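Local structure of putative uncharacterized protein gbs1890 (Streptococcus agalactiae NEM316, 4TKZ) at residues I58-D63 against K83-L88; R50-F55 against V78-K83. The protein is a putative sugar phosphotransferase system component EIIA of the mannose type, probably passing phosphoryl groups on during sugar uptake. All coordinates share one frame; numbering follows the deposited sequence.

Contact 1: I58-D63 against K83-L88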
# COMPACT_ATOMS: atom_id res chain seq x y z
N ILE A 58 -10.97 13.75 10.62
CA ILE A 58 -9.64 13.35 10.15
C ILE A 58 -9.52 11.85 9.94
O ILE A 58 -9.83 11.05 10.83
CB ILE A 58 -8.54 13.81 11.14
CG1 ILE A 58 -8.52 15.33 11.24
CG2 ILE A 58 -7.16 13.31 10.71
CD1 ILE A 58 -8.34 15.84 12.66
N LEU A 59 -9.08 11.46 8.75
CA LEU A 59 -8.85 10.06 8.48
C LEU A 59 -7.35 9.83 8.37
O LEU A 59 -6.70 10.41 7.50
CB LEU A 59 -9.58 9.62 7.20
CG LEU A 59 -9.35 8.16 6.78
CD1 LEU A 59 -9.80 7.17 7.85
CD2 LEU A 59 -10.05 7.88 5.47
N VAL A 60 -6.82 8.98 9.24
CA VAL A 60 -5.40 8.67 9.22
C VAL A 60 -5.15 7.28 8.65
O VAL A 60 -5.59 6.26 9.21
CB VAL A 60 -4.76 8.74 10.62
CG1 VAL A 60 -3.27 8.49 10.50
CG2 VAL A 60 -5.04 10.10 11.27
N LEU A 61 -4.43 7.24 7.53
CA LEU A 61 -4.16 5.97 6.88
C LEU A 61 -2.73 5.55 7.17
O LEU A 61 -1.79 6.25 6.81
CB LEU A 61 -4.39 6.11 5.37
CG LEU A 61 -5.76 6.73 5.06
CD1 LEU A 61 -5.94 6.87 3.55
CD2 LEU A 61 -6.87 5.86 5.67
N THR A 62 -2.56 4.41 7.82
CA THR A 62 -1.21 3.99 8.20
C THR A 62 -0.87 2.65 7.62
O THR A 62 -1.76 1.87 7.30
CB THR A 62 -1.05 3.87 9.72
OG1 THR A 62 -1.81 2.75 10.21
CG2 THR A 62 -1.53 5.15 10.40
N ASP A 63 0.42 2.37 7.53
CA ASP A 63 0.84 1.20 6.77
C ASP A 63 0.55 -0.13 7.43
O ASP A 63 -0.02 -1.03 6.81
CB ASP A 63 2.31 1.29 6.33
CG ASP A 63 3.27 1.59 7.47
OD1 ASP A 63 2.83 1.86 8.61
OD2 ASP A 63 4.49 1.55 7.21
N LYS A 83 -12.60 16.34 18.26
CA LYS A 83 -12.12 15.89 16.96
C LYS A 83 -12.58 14.46 16.72
O LYS A 83 -12.64 13.65 17.64
CB LYS A 83 -10.59 15.94 16.89
CG LYS A 83 -10.00 17.34 16.96
CD LYS A 83 -8.52 17.29 16.63
CE LYS A 83 -7.88 18.65 16.79
NZ LYS A 83 -8.57 19.69 15.98
N LYS A 84 -12.91 14.17 15.47
CA LYS A 84 -13.19 12.80 15.06
C LYS A 84 -12.00 12.30 14.25
O LYS A 84 -11.78 12.73 13.12
CB LYS A 84 -14.49 12.73 14.25
CG LYS A 84 -15.74 12.97 15.09
CD LYS A 84 -15.97 11.83 16.08
CE LYS A 84 -16.91 12.24 17.21
NZ LYS A 84 -16.21 13.05 18.25
N ILE A 85 -11.21 11.42 14.85
CA ILE A 85 -10.01 10.90 14.18
C ILE A 85 -10.12 9.39 14.02
O ILE A 85 -10.14 8.66 15.01
CB ILE A 85 -8.73 11.25 14.96
CG1 ILE A 85 -8.61 12.77 15.12
CG2 ILE A 85 -7.51 10.68 14.26
CD1 ILE A 85 -7.54 13.22 16.13
N LYS A 86 -10.22 8.93 12.78
CA LYS A 86 -10.22 7.51 12.49
C LYS A 86 -8.82 7.07 12.06
O LYS A 86 -8.16 7.76 11.28
CB LYS A 86 -11.23 7.19 11.37
CG LYS A 86 -12.69 7.29 11.82
CD LYS A 86 -13.03 6.16 12.79
CE LYS A 86 -14.54 6.00 12.95
NZ LYS A 86 -14.92 5.25 14.19
N VAL A 87 -8.38 5.93 12.58
CA VAL A 87 -7.04 5.43 12.28
C VAL A 87 -7.14 4.03 11.68
O VAL A 87 -7.59 3.09 12.34
CB VAL A 87 -6.18 5.36 13.56
CG1 VAL A 87 -4.78 4.83 13.24
CG2 VAL A 87 -6.11 6.74 14.22
N LEU A 88 -6.72 3.90 10.42
CA LEU A 88 -6.71 2.59 9.77
C LEU A 88 -5.28 2.09 9.55
O LEU A 88 -4.37 2.89 9.34
CB LEU A 88 -7.43 2.63 8.41
CG LEU A 88 -8.81 3.26 8.31
CD1 LEU A 88 -9.42 3.01 6.91
CD2 LEU A 88 -9.72 2.73 9.40

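Contact 2: R50-F55 against V78-K83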
# COMPACT_ATOMS: atom_id res chain seq x y z
N ARG A 50 0.61 18.58 14.75
CA ARG A 50 0.62 19.77 13.91
C ARG A 50 -0.41 19.68 12.78
O ARG A 50 -1.08 20.67 12.47
CB ARG A 50 2.03 20.00 13.36
CG ARG A 50 2.18 21.26 12.53
CD ARG A 50 3.63 21.54 12.20
NE ARG A 50 3.75 22.51 11.11
CZ ARG A 50 4.90 22.98 10.63
NH1 ARG A 50 6.05 22.56 11.15
NH2 ARG A 50 4.91 23.86 9.65
N GLU A 51 -0.55 18.50 12.18
CA GLU A 51 -1.47 18.36 11.05
C GLU A 51 -2.94 18.40 11.47
O GLU A 51 -3.80 18.70 10.66
CB GLU A 51 -1.17 17.09 10.24
CG GLU A 51 0.22 17.07 9.61
CD GLU A 51 0.39 18.13 8.52
OE1 GLU A 51 -0.62 18.60 7.95
OE2 GLU A 51 1.55 18.51 8.25
N VAL A 52 -3.24 18.10 12.74
CA VAL A 52 -4.64 18.02 13.17
C VAL A 52 -5.18 19.25 13.92
O VAL A 52 -6.37 19.30 14.21
CB VAL A 52 -4.93 16.75 14.02
CG1 VAL A 52 -4.52 15.50 13.28
CG2 VAL A 52 -4.21 16.82 15.37
N ILE A 53 -4.31 20.22 14.22
CA ILE A 53 -4.69 21.40 15.02
C ILE A 53 -6.06 21.96 14.63
O ILE A 53 -6.94 22.14 15.47
CB ILE A 53 -3.68 22.55 14.85
CG1 ILE A 53 -2.27 22.12 15.27
CG2 ILE A 53 -4.13 23.80 15.63
CD1 ILE A 53 -1.18 23.13 14.94
N ASP A 54 -6.23 22.22 13.34
CA ASP A 54 -7.38 22.97 12.87
C ASP A 54 -8.39 22.13 12.08
O ASP A 54 -9.15 22.66 11.27
CB ASP A 54 -6.90 24.14 12.01
CG ASP A 54 -6.03 25.11 12.79
OD1 ASP A 54 -6.58 25.78 13.67
OD2 ASP A 54 -4.81 25.18 12.53
N PHE A 55 -8.40 20.83 12.33
CA PHE A 55 -9.34 19.94 11.65
C PHE A 55 -10.17 19.12 12.64
O PHE A 55 -9.70 18.74 13.71
CB PHE A 55 -8.61 19.07 10.63
CG PHE A 55 -8.00 19.86 9.50
CD1 PHE A 55 -6.73 20.42 9.63
CD2 PHE A 55 -8.69 20.06 8.31
CE1 PHE A 55 -6.17 21.15 8.62
CE2 PHE A 55 -8.13 20.79 7.28
CZ PHE A 55 -6.86 21.34 7.43
N VAL A 78 -7.41 9.54 20.59
CA VAL A 78 -8.34 9.52 21.72
C VAL A 78 -8.13 10.69 22.68
O VAL A 78 -8.68 10.69 23.79
CB VAL A 78 -8.26 8.19 22.51
CG1 VAL A 78 -8.47 7.01 21.59
CG2 VAL A 78 -6.91 8.07 23.20
N GLU A 79 -7.36 11.68 22.26
CA GLU A 79 -6.95 12.75 23.18
C GLU A 79 -7.69 14.06 22.97
O GLU A 79 -7.63 14.96 23.81
CB GLU A 79 -5.45 13.01 23.05
CG GLU A 79 -4.57 11.85 23.44
CD GLU A 79 -3.27 12.33 23.99
OE1 GLU A 79 -3.30 12.94 25.08
OE2 GLU A 79 -2.22 12.13 23.34
N TYR A 80 -8.38 14.16 21.84
CA TYR A 80 -9.14 15.36 21.53
C TYR A 80 -10.64 15.08 21.68
O TYR A 80 -11.19 14.20 21.02
CB TYR A 80 -8.85 15.82 20.10
CG TYR A 80 -7.40 16.06 19.77
CD1 TYR A 80 -6.55 15.02 19.42
CD2 TYR A 80 -6.87 17.35 19.79
CE1 TYR A 80 -5.23 15.24 19.10
CE2 TYR A 80 -5.55 17.58 19.47
CZ TYR A 80 -4.74 16.53 19.12
OH TYR A 80 -3.42 16.76 18.80
N THR A 81 -11.28 15.84 22.55
CA THR A 81 -12.70 15.68 22.86
C THR A 81 -13.62 15.83 21.66
O THR A 81 -14.54 15.03 21.45
CB THR A 81 -13.13 16.71 23.93
OG1 THR A 81 -12.40 16.47 25.13
CG2 THR A 81 -14.62 16.59 24.23
N ASP A 82 -13.37 16.86 20.85
CA ASP A 82 -14.30 17.18 19.78
C ASP A 82 -13.80 16.90 18.37
O ASP A 82 -14.49 17.19 17.40
CB ASP A 82 -14.78 18.63 19.90
CG ASP A 82 -15.73 18.82 21.06
OD1 ASP A 82 -16.70 18.04 21.18
OD2 ASP A 82 -15.50 19.75 21.87
N LYS A 83 -12.60 16.34 18.26
CA LYS A 83 -12.12 15.89 16.96
C LYS A 83 -12.58 14.46 16.72
O LYS A 83 -12.64 13.65 17.64
CB LYS A 83 -10.59 15.94 16.89
CG LYS A 83 -10.00 17.34 16.96
CD LYS A 83 -8.52 17.29 16.63
CE LYS A 83 -7.88 18.65 16.79
NZ LYS A 83 -8.57 19.69 15.98

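Contact 1: I58-D63 against K83-L88
T62 turns its hydroxyl into the position between the backbone N and the carbonyl carbon (chi1 70°), from which OG1 donates to L88 O at 2.7 Å. The same carbonyl accepts from T62 N at 2.8 Å, so backbone and side chain of one residue grip a single oxygen, from opposite faces of the carbonyl plane. L59 holds CG anti to its backbone N (chi1 177°), beside the carbonyl carbon; from there chi2 turns L59 CD1 onto K86 CB at 3.8 Å, the two side chains slanting across each other. These side chains stand on the parallel strands 58-62 and 84-88, with axes 4.7 Å apart and N-to-C directions 17° off parallel. Their bonds alternate between I58 and V60 on one side and K84, K86 and L88 on the other, the four before T62 lying nearly along the accepting C=O. The short V60 N to K86 O bond measures 2.7 Å. I58 and I85 lie side by side, I58 CD1 against I85 CG1 at 3.9 Å, and V60 CG2 touches I85 CG2 at the same separation; on this face V60 and V87 reach helix 68-76. The other face carries L59, L61, K86 and L88, where L61 CD2 packs on L88 CD1 at 4.0 Å and helix 110-122 covers L59, K86 and L88. K86, bent at chi2, has its end leading away from strand 58-62, and NZ is hydrogen-bonded to S128 OG of the second subunit. L88 also pairs with an antiparallel strand of that subunit, so the sheet continues across the dimer interface. The two strands and helix 68-76 between them form a beta-alpha-beta crossover, one unit of the open parallel alpha/beta sheet of strand order 2-1-3-4 found in mannose-type EIIA domains.

Contact 2: R50-F55 against V78-K83
Y80 meets V52 first: V52 CG2 lies 3.5 Å from Y80 OH and 3.8 Å from Y80 CZ, approaching the phenol obliquely as the two side chains cross. Three residues on, K83 runs past the same ring, its CD 3.4 Å above one face and offset toward the rim, which keeps the aliphatic part of the lysine between tyrosine and turn. A final bend at chi4 (-55°) sets NZ among three backbone carbonyls. K83 NZ lies 2.7 Å from F55 O and 2.9 Å from V52 O, each with the amine moderately tilted from its carbonyl plane. I53 O, 3.0 Å from K83 NZ, is met from well above its plane. V52 O has a second donor in F55 N at 3.2 Å, the bond that closes a type I turn from V52 to F55. The three oxygens crowd one side of the amine, V52 O between the other two, so I53 O and F55 O can each face an N-H while V52 O probably shares theirs; this would restrain the rotation about CE-NZ. The gathered carbonyl dipoles probably favour the charged lysine, and the amine ties the turn to the loop before strand 84-89.

K83 belongs to both contacts: its backbone leads into strand 84-88 of contact 1, while its amine serves contact 2. The centres lie about 11 Å apart and the packing is continuous, with I58 CD1 3.8 Å from V52 CB and I85 CD1 3.9 Å from Y80 CD1. Contact 2 thus joins, at the surface, the connections that lead into the N-terminal ends of the two strands paired in contact 1. At the other end of that pair, D63 OD2 is hydrogen-bonded to H9 ND1 at the end of strand 3-9. Relatives carry the phosphoryl group on a histidine at the end of the first strand, the position H9 takes here; this end of the sheet is therefore probably the active-site side, remote from contact 2.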